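Local coordinates for alpha-glucosidase YIHQ (Escherichia coli, PDB 5AEG), which hydrolyses sulfoquinovosyl diacylglycerides and simple sulfoquinovosides to release sulfoquinovose, as a glycoside hydrolase of family 31, at residues Leu119-Gln124 / His213-Trp218. Residues are numbered along the deposited sequence; the frame is centred on the assembly and turned at random.
Sequences LRLAAQ and HELALW
With CG anti to the backbone N (chi1 -177°), Glu-214 sends an extended chain across to Arg-120, whose CG stands beside its own backbone N (chi1 -51°) and whose chain runs straight out to NE. The carboxylate meets the guanidinium at its edge: Arg-120 NE donates an almost linear hydrogen bond to Glu-214 OE2 at 2.7 Å, and Arg-120 NH2 adds a weak one to the same oxygen. OE2 lies in the guanidinium plane, whereas NE comes to it from the anti side, tilted out of the carboxylate plane, the two flat groups being turned 35° apart. Tyr-212 makes a cation-pi contact with Arg-120, a second partner for the same charge. The salt bridge links the side chains of a non-hydrogen-bonded pair, Arg-120 and Glu-214, on neighbouring antiparallel strands, with CA atoms 4.4 Å apart. On either side come the hydrogen-bonded pairs Leu-119/Leu-215 and Leu-121/His-213, each closed by two N-H...O bonds of 2.9 Å between backbone N and O. These strands belong to the beta-sandwich of the N-terminal galactose mutarotase-like domain. On the other face, with Leu-119, Leu-121, His-213 and Leu-215, Leu-121 CD1 touches Leu-215 CD1 at 4.0 Å, and strand 221-228 covers these leucines through Leu-224 and Phe-226. Beyond the last pair, Ala-123 places CB over one face of the His-213 ring in a CH-pi contact, 3.7 Å from the ring centroid and offset toward CE1 and NE2, while Phe-207 meets that imidazole edge-to-face.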
loop_
_atom_site.group_PDB
_atom_site.type_symbol
_atom_site.label_atom_id
_atom_site.label_comp_id
_atom_site.label_asym_id
_atom_site.label_seq_id
_atom_site.Cartn_x
_atom_site.Cartn_y
_atom_site.Cartn_z
ATOM N N LEU A 119 7.134 -3.549 24.524
ATOM C CA LEU A 119 6.171 -4.457 25.068
ATOM C C LEU A 119 6.268 -5.769 24.368
ATOM O O LEU A 119 6.246 -5.784 23.134
ATOM C CB LEU A 119 4.789 -3.865 24.885
ATOM C CG LEU A 119 3.597 -4.756 25.282
ATOM C CD1 LEU A 119 3.452 -4.878 26.816
ATOM C CD2 LEU A 119 2.302 -4.177 24.727
ATOM N N ARG A 120 6.388 -6.865 25.133
ATOM C CA ARG A 120 6.367 -8.224 24.595
ATOM C C ARG A 120 4.993 -8.878 24.717
ATOM O O ARG A 120 4.323 -8.926 25.787
ATOM C CB ARG A 120 7.483 -9.144 25.151
ATOM C CG ARG A 120 8.872 -8.583 25.072
ATOM C CD ARG A 120 9.926 -9.523 25.560
ATOM N NE ARG A 120 11.228 -9.012 25.203
ATOM C CZ ARG A 120 12.357 -9.638 25.531
ATOM N NH1 ARG A 120 12.327 -10.743 26.238
ATOM N NH2 ARG A 120 13.515 -9.157 25.173
ATOM N N LEU A 121 4.564 -9.406 23.585
ATOM C CA LEU A 121 3.433 -10.233 23.463
ATOM C C LEU A 121 3.837 -11.692 23.380
ATOM O O LEU A 121 4.781 -12.076 22.707
ATOM C CB LEU A 121 2.582 -9.868 22.220
ATOM C CG LEU A 121 2.178 -8.404 22.071
ATOM C CD1 LEU A 121 1.357 -8.264 20.794
ATOM C CD2 LEU A 121 1.370 -7.926 23.242
ATOM N N ALA A 122 3.131 -12.558 24.105
ATOM C CA ALA A 122 3.482 -13.951 24.092
ATOM C C ALA A 122 3.226 -14.481 22.600
ATOM O O ALA A 122 2.309 -14.021 21.949
ATOM C CB ALA A 122 2.600 -14.723 25.061
ATOM N N ALA A 123 4.012 -15.431 22.184
ATOM C CA ALA A 123 3.811 -16.131 20.943
ATOM C C ALA A 123 4.241 -17.557 20.977
ATOM O O ALA A 123 4.972 -17.941 21.867
ATOM C CB ALA A 123 4.633 -15.415 19.855
ATOM N N GLN A 124 3.937 -18.303 19.894
ATOM C CA GLN A 124 4.446 -19.688 19.720
ATOM C C GLN A 124 5.398 -19.785 18.559
ATOM O O GLN A 124 5.214 -19.090 17.561
ATOM C CB GLN A 124 3.321 -20.682 19.466
ATOM C CG GLN A 124 2.208 -20.721 20.517
ATOM C CD GLN A 124 0.890 -21.351 19.951
ATOM O OE1 GLN A 124 0.562 -21.336 18.673
ATOM N NE2 GLN A 124 0.116 -21.906 20.868
ATOM N N HIS A 213 6.578 -11.694 20.453
ATOM C CA HIS A 213 6.712 -10.534 19.523
ATOM C C HIS A 213 7.123 -9.335 20.374
ATOM O O HIS A 213 6.590 -9.183 21.482
ATOM C CB HIS A 213 5.375 -10.247 18.908
ATOM C CG HIS A 213 4.752 -11.441 18.247
ATOM N ND1 HIS A 213 5.467 -12.364 17.528
ATOM C CD2 HIS A 213 3.477 -11.862 18.239
ATOM C CE1 HIS A 213 4.656 -13.288 17.077
ATOM N NE2 HIS A 213 3.437 -13.018 17.509
ATOM N N GLU A 214 7.990 -8.476 19.893
ATOM C CA GLU A 214 8.329 -7.297 20.717
ATOM C C GLU A 214 8.020 -6.090 19.888
ATOM O O GLU A 214 8.570 -5.923 18.752
ATOM C CB GLU A 214 9.814 -7.294 21.073
ATOM C CG GLU A 214 10.171 -6.093 22.015
ATOM C CD GLU A 214 11.540 -6.231 22.621
ATOM O OE1 GLU A 214 12.515 -5.881 21.925
ATOM O OE2 GLU A 214 11.672 -6.744 23.744
ATOM N N LEU A 215 7.180 -5.240 20.436
ATOM C CA LEU A 215 6.720 -4.031 19.827
ATOM C C LEU A 215 7.384 -2.852 20.524
ATOM O O LEU A 215 7.130 -2.605 21.738
ATOM C CB LEU A 215 5.243 -3.932 19.973
ATOM C CG LEU A 215 4.398 -5.173 19.597
ATOM C CD1 LEU A 215 2.943 -4.760 19.667
ATOM C CD2 LEU A 215 4.721 -5.683 18.250
ATOM N N ALA A 216 8.194 -2.133 19.776
ATOM C CA ALA A 216 8.873 -0.934 20.234
ATOM C C ALA A 216 8.176 0.317 19.730
ATOM O O ALA A 216 7.884 0.437 18.515
ATOM C CB ALA A 216 10.316 -0.952 19.859
ATOM N N LEU A 217 7.858 1.235 20.660
ATOM C CA LEU A 217 7.242 2.489 20.313
ATOM C C LEU A 217 8.097 3.675 20.793
ATOM O O LEU A 217 8.658 3.652 21.909
ATOM C CB LEU A 217 5.832 2.669 20.911
ATOM C CG LEU A 217 4.741 1.691 20.579
ATOM C CD1 LEU A 217 4.769 0.552 21.521
ATOM C CD2 LEU A 217 3.413 2.400 20.638
ATOM N N TRP A 218 8.159 4.719 19.970
ATOM C CA TRP A 218 8.815 5.971 20.358
ATOM C C TRP A 218 7.770 6.928 20.867
ATOM O O TRP A 218 7.500 7.986 20.275
ATOM C CB TRP A 218 9.592 6.563 19.203
ATOM C CG TRP A 218 10.785 5.759 18.887
ATOM C CD1 TRP A 218 11.048 4.515 19.325
ATOM C CD2 TRP A 218 11.833 6.086 17.945
ATOM N NE1 TRP A 218 12.250 4.086 18.841
ATOM C CE2 TRP A 218 12.724 5.019 17.944
ATOM C CE3 TRP A 218 12.125 7.212 17.167
ATOM C CZ2 TRP A 218 13.903 5.027 17.182
ATOM C CZ3 TRP A 218 13.291 7.213 16.381
ATOM C CH2 TRP A 218 14.163 6.141 16.411
#